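Local structure of ditrans,polycis-undecaprenyl-diphosphate synthase ((2E,6E)-farnesyl-diphosphate specific) (Acinetobacter baumannii, 6ACS) at residues I102-R107 and G139-A144; K148-A153 and A170-L175; T209-P214 and V218-H223; G230-F235 and S239-Q244. The protein probably catalyses the sequential cis-condensation of eight isopentenyl diphosphates onto farnesyl diphosphate, giving the undecaprenyl diphosphate needed as lipid carrier precursor in bacterial cell wall synthesis. One frame throughout, in Å; residues are numbered along the deposited sequence.

How the contacts relate
Contacts 1 and 2 are both anchored on helix 139-155 and join directly, D142 OD1 meeting S174 OG at 2.8 Å while I102 packs on L175. Contacts 3 and 4 share helix 218-235, and contact 3 lies across the chain's centre from the first two. Contact 1 is a surface contact, contacts 2 and 3 are partly buried, and contact 4 is buried. The chemistry changes accordingly: an aromatic ring against backbone or a methyl group in contacts 1 and 2, a carboxylate gripped by hydroxyls at the edge of the sheet in contact 3, and a carboxylate-amide meeting in contact 4, where an arginine of the second subunit joins in.

Contact 1: I102-R107 and G139-A144; sequences IGDRSR and GMWDIA
W141 leaves its helix with CG anti to the backbone N (chi1 166°), which swings the indole off the helix and against the loop that follows strand 97-102; there the backbone sets D104 CB near W141 NE1 and CE2, while the anti first torsion of D104 orients its carboxylate. The indole rests on backbone more than on side chain. D104 N lies over one face, toward the rim, and W141 CZ2 comes within 3.5 Å of D104 CA. Farther round the benzene part, W141 CH2 is 3.3 Å from G103 C. G103 suits this place because it adopts a positive phi, 126°, with an extended psi; a CB on this backbone would collide with the carbonyl oxygen of I102.

The polar end of D104 is turned back into its own loop. D104 OD1 takes two bonds from S106: the hydroxyl OG at 2.7 Å, on the syn side, and the backbone N at 2.9 Å, from above the carboxylate plane. The second of these makes an Asx turn, for which aspartate is well suited. The carboxylate and indole planes are nearly parallel, 10° apart, and a water rather than a direct bond links them. Lying in the ring plane, it accepts from W141 NE1 at 2.9 Å and gives a weak bond to D104 OD2, so the indole N-H is satisfied.

Alongside, D142 bonds Y137 and Q200, and M140, I143 and A144 of the same helix pack on the second subunit. The contact thus joins an Asx-turn loop after an edge strand to the start of helix 139-155, in the parallel alpha/beta fold of the cis-prenyltransferases.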
loop_
_atom_site.group_PDB
_atom_site.type_symbol
_atom_site.label_atom_id
_atom_site.label_comp_id
_atom_site.label_asym_id
_atom_site.label_seq_id
_atom_site.Cartn_x
_atom_site.Cartn_y
_atom_site.Cartn_z
ATOM N N ILE B 102 9.213 14.358 5.945
ATOM C CA ILE B 102 9.289 13.700 4.643
ATOM C C ILE B 102 8.387 14.440 3.671
ATOM O O ILE B 102 7.417 15.098 4.065
ATOM C CB ILE B 102 8.904 12.208 4.683
ATOM C CG1 ILE B 102 7.495 12.062 5.256
ATOM C CG2 ILE B 102 9.951 11.409 5.486
ATOM C CD1 ILE B 102 7.015 10.603 5.334
ATOM N N GLY B 103 8.728 14.342 2.390
ATOM C CA GLY B 103 7.996 15.020 1.345
ATOM C C GLY B 103 8.905 15.864 0.483
ATOM O O GLY B 103 10.113 15.964 0.700
ATOM N N ASP B 104 8.295 16.471 -0.525
ATOM C CA ASP B 104 8.990 17.301 -1.494
ATOM C C ASP B 104 9.311 18.637 -0.852
ATOM O O ASP B 104 8.410 19.328 -0.364
ATOM C CB ASP B 104 8.096 17.465 -2.718
ATOM C CG ASP B 104 8.772 18.170 -3.882
ATOM O OD1 ASP B 104 9.918 18.668 -3.778
ATOM O OD2 ASP B 104 8.110 18.211 -4.938
ATOM N N ARG B 105 10.586 19.000 -0.832
ATOM C CA ARG B 105 10.955 20.285 -0.258
ATOM C C ARG B 105 11.235 21.324 -1.323
ATOM O O ARG B 105 11.396 22.502 -0.985
ATOM C CB ARG B 105 12.181 20.139 0.659
ATOM C CG ARG B 105 11.955 19.161 1.812
ATOM C CD ARG B 105 13.090 19.176 2.836
ATOM N NE ARG B 105 12.908 18.115 3.833
ATOM C CZ ARG B 105 13.714 17.912 4.874
ATOM N NH1 ARG B 105 14.768 18.700 5.068
ATOM N NH2 ARG B 105 13.464 16.929 5.728
ATOM N N SER B 106 11.235 20.928 -2.596
ATOM C CA SER B 106 11.720 21.820 -3.644
ATOM C C SER B 106 10.817 23.029 -3.856
ATOM O O SER B 106 11.288 24.050 -4.368
ATOM C CB SER B 106 11.899 21.046 -4.952
ATOM O OG SER B 106 10.657 20.606 -5.475
ATOM N N ARG B 107 9.544 22.954 -3.477
ATOM C CA ARG B 107 8.635 24.078 -3.652
ATOM C C ARG B 107 8.181 24.696 -2.334
ATOM O O ARG B 107 7.243 25.498 -2.327
ATOM C CB ARG B 107 7.440 23.668 -4.516
ATOM C CG ARG B 107 7.854 23.276 -5.938
ATOM C CD ARG B 107 6.667 23.039 -6.858
ATOM N NE ARG B 107 5.685 22.125 -6.283
ATOM C CZ ARG B 107 5.745 20.800 -6.390
ATOM N NH1 ARG B 107 6.739 20.228 -7.057
ATOM N NH2 ARG B 107 4.806 20.046 -5.831
ATOM N N GLY B 139 2.721 9.126 -1.363
ATOM C CA GLY B 139 3.430 7.859 -1.501
ATOM C C GLY B 139 3.933 7.619 -2.913
ATOM O O GLY B 139 5.020 7.068 -3.127
ATOM N N MET B 140 3.135 8.003 -3.901
ATOM C CA MET B 140 3.597 7.899 -5.273
ATOM C C MET B 140 4.775 8.823 -5.527
ATOM O O MET B 140 5.732 8.425 -6.203
ATOM C CB MET B 140 2.458 8.211 -6.240
ATOM C CG MET B 140 1.412 7.097 -6.272
ATOM S SD MET B 140 0.087 7.435 -7.484
ATOM C CE MET B 140 -0.883 8.665 -6.639
ATOM N N TRP B 141 4.700 10.066 -5.032
ATOM C CA TRP B 141 5.825 10.984 -5.176
ATOM C C TRP B 141 7.086 10.366 -4.591
ATOM O O TRP B 141 8.153 10.436 -5.197
ATOM C CB TRP B 141 5.536 12.328 -4.488
ATOM C CG TRP B 141 6.813 13.126 -4.343
ATOM C CD1 TRP B 141 7.364 13.963 -5.270
ATOM C CD2 TRP B 141 7.727 13.088 -3.241
ATOM N NE1 TRP B 141 8.564 14.466 -4.800
ATOM C CE2 TRP B 141 8.805 13.942 -3.558
ATOM C CE3 TRP B 141 7.731 12.428 -2.005
ATOM C CZ2 TRP B 141 9.883 14.130 -2.700
ATOM C CZ3 TRP B 141 8.813 12.619 -1.148
ATOM C CH2 TRP B 141 9.865 13.471 -1.500
ATOM N N ASP B 142 6.962 9.768 -3.404
ATOM C CA ASP B 142 8.088 9.161 -2.685
ATOM C C ASP B 142 8.732 8.069 -3.529
ATOM O O ASP B 142 9.959 8.032 -3.714
ATOM C CB ASP B 142 7.526 8.615 -1.351
ATOM C CG ASP B 142 8.583 8.120 -0.349
ATOM O OD1 ASP B 142 9.804 8.192 -0.596
ATOM O OD2 ASP B 142 8.147 7.667 0.752
ATOM N N ILE B 143 7.892 7.189 -4.086
ATOM C CA ILE B 143 8.364 6.088 -4.912
ATOM C C ILE B 143 9.020 6.602 -6.192
ATOM O O ILE B 143 10.099 6.133 -6.585
ATOM C CB ILE B 143 7.184 5.145 -5.193
ATOM C CG1 ILE B 143 6.880 4.322 -3.929
ATOM C CG2 ILE B 143 7.450 4.246 -6.406
ATOM C CD1 ILE B 143 5.477 3.721 -3.905
ATOM N N ALA B 144 8.391 7.572 -6.867
ATOM C CA ALA B 144 8.982 8.077 -8.106
ATOM C C ALA B 144 10.258 8.869 -7.829
ATOM O O ALA B 144 11.176 8.872 -8.650
ATOM C CB ALA B 144 7.957 8.916 -8.897
HETATM O O HOH W 1 10.336 16.086 -6.488
#

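Contact 2: K148-A153 and A170-L175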
loop_
_atom_site.group_PDB
_atom_site.type_symbol
_atom_site.label_atom_id
_atom_site.label_comp_id
_atom_site.label_asym_id
_atom_site.label_seq_id
_atom_site.Cartn_x
_atom_site.Cartn_y
_atom_site.Cartn_z
ATOM N N LYS B 148 13.825 8.173 -9.432
ATOM C CA LYS B 148 14.633 9.225 -10.034
ATOM C C LYS B 148 16.058 9.175 -9.510
ATOM O O LYS B 148 17.011 9.290 -10.277
ATOM C CB LYS B 148 14.012 10.595 -9.752
ATOM C CG LYS B 148 14.863 11.757 -10.245
ATOM C CD LYS B 148 14.137 13.114 -10.079
ATOM C CE LYS B 148 14.137 13.598 -8.648
ATOM N NZ LYS B 148 13.799 15.053 -8.602
ATOM N N GLN B 149 16.222 9.027 -8.192
ATOM C CA GLN B 149 17.568 8.985 -7.634
ATOM C C GLN B 149 18.353 7.786 -8.150
ATOM O O GLN B 149 19.549 7.897 -8.474
ATOM C CB GLN B 149 17.494 8.938 -6.113
ATOM C CG GLN B 149 16.954 10.184 -5.470
ATOM C CD GLN B 149 16.891 10.005 -3.971
ATOM O OE1 GLN B 149 17.904 9.718 -3.341
ATOM N NE2 GLN B 149 15.696 10.110 -3.402
ATOM N N VAL B 150 17.702 6.627 -8.218
ATOM C CA VAL B 150 18.356 5.431 -8.753
ATOM C C VAL B 150 18.755 5.642 -10.210
ATOM O O VAL B 150 19.885 5.332 -10.623
ATOM C CB VAL B 150 17.423 4.219 -8.606
ATOM C CG1 VAL B 150 17.967 3.043 -9.382
ATOM C CG2 VAL B 150 17.299 3.862 -7.134
ATOM N N ALA B 151 17.837 6.185 -11.010
ATOM C CA ALA B 151 18.137 6.429 -12.422
ATOM C C ALA B 151 19.223 7.485 -12.600
ATOM O O ALA B 151 20.016 7.406 -13.542
ATOM C CB ALA B 151 16.873 6.857 -13.148
ATOM N N GLN B 152 19.258 8.502 -11.744
ATOM C CA GLN B 152 20.354 9.465 -11.818
ATOM C C GLN B 152 21.684 8.781 -11.560
ATOM O O GLN B 152 22.681 9.071 -12.232
ATOM C CB GLN B 152 20.134 10.608 -10.823
ATOM C CG GLN B 152 19.023 11.551 -11.261
ATOM C CD GLN B 152 18.621 12.525 -10.172
ATOM O OE1 GLN B 152 18.672 12.203 -8.982
ATOM N NE2 GLN B 152 18.222 13.728 -10.573
ATOM N N ALA B 153 21.721 7.860 -10.594
ATOM C CA ALA B 153 22.954 7.103 -10.384
ATOM C C ALA B 153 23.310 6.260 -11.609
ATOM O O ALA B 153 24.486 6.152 -11.977
ATOM C CB ALA B 153 22.830 6.238 -9.128
ATOM N N ALA B 170 14.842 -0.119 -2.109
ATOM C CA ALA B 170 14.313 0.248 -0.803
ATOM C C ALA B 170 15.154 1.316 -0.110
ATOM O O ALA B 170 14.622 2.099 0.698
ATOM C CB ALA B 170 14.206 -1.014 0.065
ATOM N N LYS B 171 16.458 1.378 -0.412
ATOM C CA LYS B 171 17.343 2.312 0.274
ATOM C C LYS B 171 17.129 3.755 -0.159
ATOM O O LYS B 171 17.722 4.654 0.441
ATOM C CB LYS B 171 18.808 1.918 0.074
ATOM C CG LYS B 171 19.162 0.540 0.633
ATOM C CD LYS B 171 18.939 0.512 2.141
ATOM C CE LYS B 171 19.474 -0.758 2.771
ATOM N NZ LYS B 171 18.975 -0.934 4.160
ATOM N N TYR B 172 16.299 3.993 -1.166
ATOM C CA TYR B 172 16.026 5.334 -1.663
ATOM C C TYR B 172 14.641 5.847 -1.281
ATOM O O TYR B 172 14.326 7.014 -1.549
ATOM C CB TYR B 172 16.159 5.348 -3.188
ATOM C CG TYR B 172 17.571 5.079 -3.661
ATOM C CD1 TYR B 172 18.032 3.780 -3.849
ATOM C CD2 TYR B 172 18.438 6.135 -3.933
ATOM C CE1 TYR B 172 19.332 3.528 -4.304
ATOM C CE2 TYR B 172 19.738 5.894 -4.392
ATOM C CZ TYR B 172 20.172 4.590 -4.579
ATOM O OH TYR B 172 21.455 4.331 -5.028
ATOM N N VAL B 173 13.831 5.021 -0.661
ATOM C CA VAL B 173 12.471 5.353 -0.234
ATOM C C VAL B 173 12.538 5.988 1.145
ATOM O O VAL B 173 13.367 5.595 1.970
ATOM C CB VAL B 173 11.595 4.086 -0.202
ATOM C CG1 VAL B 173 10.125 4.452 0.193
ATOM C CG2 VAL B 173 11.633 3.372 -1.568
ATOM N N SER B 174 11.655 6.957 1.419
ATOM C CA SER B 174 11.708 7.637 2.716
ATOM C C SER B 174 11.533 6.655 3.877
ATOM O O SER B 174 10.846 5.629 3.767
ATOM C CB SER B 174 10.626 8.729 2.806
ATOM O OG SER B 174 10.638 9.570 1.676
ATOM N N LEU B 175 12.192 6.972 5.004
ATOM C CA LEU B 175 12.075 6.239 6.271
ATOM C C LEU B 175 12.623 4.813 6.200
ATOM O O LEU B 175 12.232 3.952 6.998
ATOM C CB LEU B 175 10.624 6.214 6.781
ATOM C CG LEU B 175 10.013 7.624 6.909
ATOM C CD1 LEU B 175 8.660 7.545 7.581
ATOM C CD2 LEU B 175 10.959 8.561 7.663
#
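The backbone of 170-175 makes a type I turn from A170 to V173, closed by a weak bond, and brings Y172 CA to 7.2 Å from Q149 CA on helix 139-155. This is a loop packed on a helix through one aromatic residue, within the parallel alpha/beta fold of the cis-prenyltransferase family, and no hydrogen bond crosses it.

Y172 points toward the helix, and its ring is approached in two different ways by successive helix residues. V150 comes over a face. Its CG1 is anti to the backbone N (chi1 169°), which leaves V150 CG2 as the branch that reaches the tyrosine, in a CH-pi contact 3.5 Å from the centroid of the Y172 ring and 19° off the normal. A branched valine places such a methyl with little freedom to move, and the flat ring gives it a broad surface to rest on.

Q149 comes at the edge. Its extended chain crosses the ring obliquely and brings the amide to its edge, with Q149 CB 3.7 Å from Y172 CD2, and the amide plane stands at 81° to the ring. The polar end is bound within the helix, NE2 donating to N145 OD1. Y172 also touches A146 one turn back and I159 in a loop. Q152, on the same helix, donates through NE2 to D162 of the second subunit, so this helix serves the dimer interface too. At the rim of the tyrosine, Q149 OE1 lies in the ring plane, 3.7 Å from Y172 CD2.

Contact 3: T209-P214 and V218-H223; sequences TDTLWP and VEEFDH. With IPA (isopropyl alcohol), chain G.
Two hydroxyl-to-carboxylate hydrogen bonds carry this contact, joining T209 and T211, in the loop after strand 205-208, to E220 on helix 218-235. T209 OG1 donates to E220 OE1 at 2.6 Å, meeting it on the syn side, 16° out of the carboxylate plane. T211 OG1 donates to E220 OE2 at 2.7 Å, along the syn lone pair. With each oxygen held by a different threonine, the carboxylate is fixed in its rotation. E220 can reach them because its CG is anti to the backbone N (chi1 -175°) and the chain beyond is extended. Threonine suits both positions: it offers a short, well-fixed hydroxyl, carried close to the backbone.

Within the loop, T209 OG1 also accepts from the backbone N of T211 at 3.1 Å, forming an ST turn. The hydroxyl is therefore donor to the glutamate and acceptor from the chain, and the turn is consistent with placing T211 for its own bond.

One further bond involves a small molecule, an isopropanol probably taken from the crystallisation liquor. Its O2 lies in the plane of the H223 ring, 3.2 Å from H223 NE2, and is also bonded to Y207 OH.

At the edge of the sheet, strand 205-208 is thus tied to the helix that follows. T209 pairs by backbone with R186, E220 packs on Y207 of strand 205-208, and F221, on the same helix, packs against helix 42-52 and strand 12-17.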
loop_
_atom_site.group_PDB
_atom_site.type_symbol
_atom_site.label_atom_id
_atom_site.label_comp_id
_atom_site.label_asym_id
_atom_site.label_seq_id
_atom_site.Cartn_x
_atom_site.Cartn_y
_atom_site.Cartn_z
ATOM N N THR B 209 -11.527 4.678 11.458
ATOM C CA THR B 209 -12.519 5.155 12.416
ATOM C C THR B 209 -13.305 6.311 11.823
ATOM O O THR B 209 -12.751 7.140 11.098
ATOM C CB THR B 209 -11.868 5.584 13.745
ATOM O OG1 THR B 209 -12.873 6.118 14.612
ATOM C CG2 THR B 209 -10.759 6.635 13.548
ATOM N N ASP B 210 -14.612 6.358 12.142
ATOM C CA ASP B 210 -15.451 7.489 11.765
ATOM C C ASP B 210 -15.123 8.748 12.553
ATOM O O ASP B 210 -15.539 9.837 12.143
ATOM C CB ASP B 210 -16.937 7.174 11.988
ATOM C CG ASP B 210 -17.482 6.160 11.012
ATOM O OD1 ASP B 210 -16.765 5.794 10.056
ATOM O OD2 ASP B 210 -18.641 5.729 11.211
ATOM N N THR B 211 -14.415 8.622 13.676
ATOM C CA THR B 211 -14.080 9.786 14.484
ATOM C C THR B 211 -13.325 10.811 13.649
ATOM O O THR B 211 -12.375 10.466 12.944
ATOM C CB THR B 211 -13.228 9.358 15.683
ATOM O OG1 THR B 211 -13.959 8.432 16.506
ATOM C CG2 THR B 211 -12.794 10.568 16.501
ATOM N N LEU B 212 -13.768 12.070 13.699
ATOM C CA LEU B 212 -13.025 13.132 13.033
ATOM C C LEU B 212 -11.782 13.467 13.848
ATOM O O LEU B 212 -11.804 13.410 15.079
ATOM C CB LEU B 212 -13.897 14.377 12.856
ATOM C CG LEU B 212 -15.232 14.149 12.144
ATOM C CD1 LEU B 212 -16.039 15.464 12.006
ATOM C CD2 LEU B 212 -15.017 13.490 10.779
ATOM N N TRP B 213 -10.690 13.822 13.153
ATOM C CA TRP B 213 -9.414 14.050 13.831
ATOM C C TRP B 213 -9.493 15.011 15.016
ATOM O O TRP B 213 -8.905 14.695 16.063
ATOM C CB TRP B 213 -8.336 14.531 12.847
ATOM C CG TRP B 213 -7.020 14.788 13.548
ATOM C CD1 TRP B 213 -6.431 16.003 13.783
ATOM C CD2 TRP B 213 -6.169 13.811 14.147
ATOM N NE1 TRP B 213 -5.256 15.833 14.472
ATOM C CE2 TRP B 213 -5.074 14.496 14.712
ATOM C CE3 TRP B 213 -6.219 12.417 14.253
ATOM C CZ2 TRP B 213 -4.043 13.840 15.364
ATOM C CZ3 TRP B 213 -5.186 11.768 14.909
ATOM C CH2 TRP B 213 -4.118 12.476 15.450
ATOM N N PRO B 214 -10.155 16.177 14.934
ATOM C CA PRO B 214 -10.184 17.072 16.110
ATOM C C PRO B 214 -10.790 16.434 17.340
ATOM O O PRO B 214 -10.524 16.890 18.460
ATOM C CB PRO B 214 -11.011 18.271 15.628
ATOM C CG PRO B 214 -10.898 18.253 14.160
ATOM C CD PRO B 214 -10.805 16.807 13.769
ATOM N N VAL B 218 -6.799 10.188 23.109
ATOM C CA VAL B 218 -5.837 9.156 23.493
ATOM C C VAL B 218 -6.562 7.887 23.924
ATOM O O VAL B 218 -6.027 6.783 23.776
ATOM C CB VAL B 218 -4.855 9.678 24.566
ATOM C CG1 VAL B 218 -5.518 9.833 25.920
ATOM C CG2 VAL B 218 -3.634 8.758 24.654
ATOM N N GLU B 219 -7.777 8.011 24.471
ATOM C CA GLU B 219 -8.558 6.810 24.771
ATOM C C GLU B 219 -8.859 6.017 23.500
ATOM O O GLU B 219 -8.769 4.778 23.486
ATOM C CB GLU B 219 -9.858 7.179 25.482
ATOM C CG GLU B 219 -9.675 7.660 26.931
ATOM C CD GLU B 219 -9.263 9.119 27.039
ATOM O OE1 GLU B 219 -9.382 9.862 26.031
ATOM O OE2 GLU B 219 -8.818 9.518 28.138
ATOM N N GLU B 220 -9.221 6.704 22.411
ATOM C CA GLU B 220 -9.468 5.950 21.186
ATOM C C GLU B 220 -8.175 5.421 20.597
ATOM O O GLU B 220 -8.166 4.336 19.997
ATOM C CB GLU B 220 -10.219 6.776 20.133
ATOM C CG GLU B 220 -10.566 5.881 18.926
ATOM C CD GLU B 220 -11.561 6.473 17.939
ATOM O OE1 GLU B 220 -11.919 5.769 16.974
ATOM O OE2 GLU B 220 -11.994 7.621 18.132
ATOM N N PHE B 221 -7.078 6.161 20.754
ATOM C CA PHE B 221 -5.776 5.634 20.345
ATOM C C PHE B 221 -5.430 4.361 21.111
ATOM O O PHE B 221 -4.923 3.393 20.524
ATOM C CB PHE B 221 -4.705 6.714 20.528
ATOM C CG PHE B 221 -3.345 6.318 20.027
ATOM C CD1 PHE B 221 -3.128 6.143 18.669
ATOM C CD2 PHE B 221 -2.277 6.191 20.897
ATOM C CE1 PHE B 221 -1.863 5.787 18.187
ATOM C CE2 PHE B 221 -1.006 5.857 20.436
ATOM C CZ PHE B 221 -0.802 5.645 19.067
ATOM N N ASP B 222 -5.692 4.346 22.429
ATOM C CA ASP B 222 -5.469 3.141 23.225
ATOM C C ASP B 222 -6.311 1.993 22.700
ATOM O O ASP B 222 -5.856 0.841 22.643
ATOM C CB ASP B 222 -5.837 3.373 24.698
ATOM C CG ASP B 222 -4.941 4.391 25.405
ATOM O OD1 ASP B 222 -3.828 4.681 24.927
ATOM O OD2 ASP B 222 -5.394 4.911 26.454
ATOM N N HIS B 223 -7.566 2.282 22.350
ATOM C CA HIS B 223 -8.418 1.251 21.769
ATOM C C HIS B 223 -7.827 0.724 20.463
ATOM O O HIS B 223 -7.845 -0.486 20.210
ATOM C CB HIS B 223 -9.828 1.806 21.553
ATOM C CG HIS B 223 -10.729 0.901 20.766
ATOM N ND1 HIS B 223 -11.233 -0.278 21.270
ATOM C CD2 HIS B 223 -11.207 1.003 19.502
ATOM C CE1 HIS B 223 -11.987 -0.862 20.356
ATOM N NE2 HIS B 223 -11.984 -0.107 19.269
HETATM C C1 IPA G . -12.286 -2.351 15.901
HETATM C C2 IPA G . -12.955 -1.130 15.286
HETATM C C3 IPA G . -12.367 -0.863 13.904
HETATM O O2 IPA G . -12.746 -0.018 16.129
#

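Contact 4: G230-F235 and S239-Q244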
loop_
_atom_site.group_PDB
_atom_site.type_symbol
_atom_site.label_atom_id
_atom_site.label_comp_id
_atom_site.label_asym_id
_atom_site.label_seq_id
_atom_site.Cartn_x
_atom_site.Cartn_y
_atom_site.Cartn_z
ATOM N N GLY B 230 -4.858 -7.561 19.245
ATOM C CA GLY B 230 -5.700 -8.721 18.964
ATOM C C GLY B 230 -5.554 -9.226 17.534
ATOM O O GLY B 230 -5.572 -10.436 17.274
ATOM N N ARG B 231 -5.408 -8.306 16.580
ATOM C CA ARG B 231 -5.242 -8.749 15.198
ATOM C C ARG B 231 -3.909 -9.449 14.994
ATOM O O ARG B 231 -3.814 -10.399 14.211
ATOM C CB ARG B 231 -5.357 -7.571 14.246
ATOM C CG ARG B 231 -6.762 -7.004 14.173
ATOM C CD ARG B 231 -6.697 -5.815 13.266
ATOM N NE ARG B 231 -7.930 -5.055 13.191
ATOM C CZ ARG B 231 -8.006 -3.910 12.528
ATOM N NH1 ARG B 231 -6.914 -3.442 11.914
ATOM N NH2 ARG B 231 -9.143 -3.241 12.489
ATOM N N GLU B 232 -2.859 -8.980 15.658
ATOM C CA GLU B 232 -1.579 -9.673 15.531
ATOM C C GLU B 232 -1.627 -11.054 16.161
ATOM O O GLU B 232 -0.991 -11.990 15.655
ATOM C CB GLU B 232 -0.468 -8.837 16.143
ATOM C CG GLU B 232 -0.211 -7.624 15.288
ATOM C CD GLU B 232 1.239 -7.457 14.962
ATOM O OE1 GLU B 232 2.056 -7.545 15.899
ATOM O OE2 GLU B 232 1.548 -7.216 13.778
ATOM N N ARG B 233 -2.394 -11.209 17.234
ATOM C CA ARG B 233 -2.549 -12.538 17.808
ATOM C C ARG B 233 -3.318 -13.451 16.863
ATOM O O ARG B 233 -2.964 -14.621 16.693
ATOM C CB ARG B 233 -3.247 -12.449 19.165
ATOM C CG ARG B 233 -3.521 -13.802 19.805
ATOM C CD ARG B 233 -3.837 -13.668 21.289
ATOM N NE ARG B 233 -5.015 -12.837 21.524
ATOM C CZ ARG B 233 -4.972 -11.581 21.967
ATOM N NH1 ARG B 233 -6.097 -10.899 22.150
ATOM N NH2 ARG B 233 -3.803 -11.009 22.228
ATOM N N ARG B 234 -4.341 -12.922 16.194
ATOM C CA ARG B 234 -5.195 -13.783 15.381
ATOM C C ARG B 234 -4.572 -14.106 14.024
ATOM O O ARG B 234 -4.688 -15.238 13.531
ATOM C CB ARG B 234 -6.559 -13.120 15.210
ATOM C CG ARG B 234 -7.550 -13.935 14.410
ATOM C CD ARG B 234 -8.981 -13.440 14.617
ATOM N NE ARG B 234 -9.873 -13.930 13.563
ATOM C CZ ARG B 234 -10.438 -15.137 13.553
ATOM N NH1 ARG B 234 -10.206 -15.993 14.541
ATOM N NH2 ARG B 234 -11.231 -15.491 12.550
ATOM N N PHE B 235 -3.922 -13.125 13.398
ATOM C CA PHE B 235 -3.442 -13.228 12.024
ATOM C C PHE B 235 -1.934 -13.235 11.907
ATOM O O PHE B 235 -1.419 -13.280 10.780
ATOM C CB PHE B 235 -4.007 -12.084 11.181
ATOM C CG PHE B 235 -5.487 -12.056 11.169
ATOM C CD1 PHE B 235 -6.191 -13.028 10.456
ATOM C CD2 PHE B 235 -6.189 -11.079 11.864
ATOM C CE1 PHE B 235 -7.572 -13.027 10.445
ATOM C CE2 PHE B 235 -7.572 -11.073 11.846
ATOM C CZ PHE B 235 -8.264 -12.058 11.151
ATOM N N SER B 239 6.734 -10.859 8.754
ATOM C CA SER B 239 8.069 -11.451 8.793
ATOM C C SER B 239 9.084 -10.452 9.331
ATOM O O SER B 239 9.937 -10.796 10.169
ATOM C CB SER B 239 8.463 -11.931 7.396
ATOM O OG SER B 239 7.500 -12.838 6.890
ATOM N N GLU B 240 8.978 -9.196 8.886
ATOM C CA GLU B 240 9.899 -8.175 9.360
ATOM C C GLU B 240 9.716 -7.922 10.848
ATOM O O GLU B 240 10.689 -7.655 11.557
ATOM C CB GLU B 240 9.725 -6.874 8.587
ATOM C CG GLU B 240 10.721 -5.832 9.062
ATOM C CD GLU B 240 10.405 -4.444 8.584
ATOM O OE1 GLU B 240 9.955 -4.316 7.424
ATOM O OE2 GLU B 240 10.618 -3.487 9.370
ATOM N N GLN B 241 8.474 -7.985 11.340
ATOM C CA GLN B 241 8.258 -7.845 12.777
ATOM C C GLN B 241 8.972 -8.946 13.549
ATOM O O GLN B 241 9.595 -8.686 14.588
ATOM C CB GLN B 241 6.763 -7.870 13.090
ATOM C CG GLN B 241 6.053 -6.565 12.840
ATOM C CD GLN B 241 4.543 -6.734 12.834
ATOM O OE1 GLN B 241 4.037 -7.846 12.969
ATOM N NE2 GLN B 241 3.820 -5.634 12.659
ATOM N N ILE B 242 8.888 -10.183 13.061
ATOM C CA ILE B 242 9.523 -11.300 13.753
ATOM C C ILE B 242 11.035 -11.107 13.787
ATOM O O ILE B 242 11.685 -11.332 14.822
ATOM C CB ILE B 242 9.120 -12.629 13.084
ATOM C CG1 ILE B 242 7.621 -12.890 13.299
ATOM C CG2 ILE B 242 9.969 -13.777 13.612
ATOM C CD1 ILE B 242 7.049 -13.987 12.433
ATOM N N GLN B 243 11.615 -10.644 12.674
ATOM C CA GLN B 243 13.060 -10.417 12.660
ATOM C C GLN B 243 13.456 -9.224 13.532
ATOM O O GLN B 243 14.503 -9.252 14.194
ATOM C CB GLN B 243 13.551 -10.236 11.225
ATOM C CG GLN B 243 13.325 -11.456 10.328
ATOM C CD GLN B 243 13.744 -12.778 10.980
ATOM O OE1 GLN B 243 13.035 -13.782 10.872
ATOM N NE2 GLN B 243 14.901 -12.786 11.643
ATOM N N GLN B 244 12.635 -8.170 13.547
ATOM C CA GLN B 244 12.882 -7.037 14.434
ATOM C C GLN B 244 12.894 -7.475 15.888
ATOM O O GLN B 244 13.730 -7.019 16.675
ATOM C CB GLN B 244 11.816 -5.960 14.241
ATOM C CG GLN B 244 11.920 -5.156 12.972
ATOM C CD GLN B 244 10.637 -4.404 12.680
ATOM O OE1 GLN B 244 9.662 -4.497 13.430
ATOM N NE2 GLN B 244 10.626 -3.658 11.584
#
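E232 is the residue of 230-235 that meets Q241, the two side chains coming from opposite directions between consecutive helices. Along the first helix, R231 turns to other partners: NH1 bonds L206 O, and the guanidinium makes a cation-pi contact with F191 of the second subunit. At E232 the chain is bent at chi2 (-129°), and this carries the carboxylate to the amide of Q241. Q241 NE2 gives E232 OE2 a weak hydrogen bond of 3.0 Å, with an N-H...O angle of 125°, and the carboxylate and amide planes stand 72° apart. Both groups have firmer partners, E232 OE2 in a salt bridge with R192 of the second subunit and Q241 through NE2 to D182 and OE1 from T238 N; an amide suits the spot, able to donate and accept. Farther on, R234 O accepts from R22 of the second subunit, and F235 packs on its G189.

E232 lies about 5 Å, side chain to side chain, from E205, a predicted magnesium ligand, while R192 and R22 of the second subunit are predicted to bind substrate. This link between consecutive helices thus belongs to the subunit interface of the cis-prenyltransferase dimer, beside its probable active site.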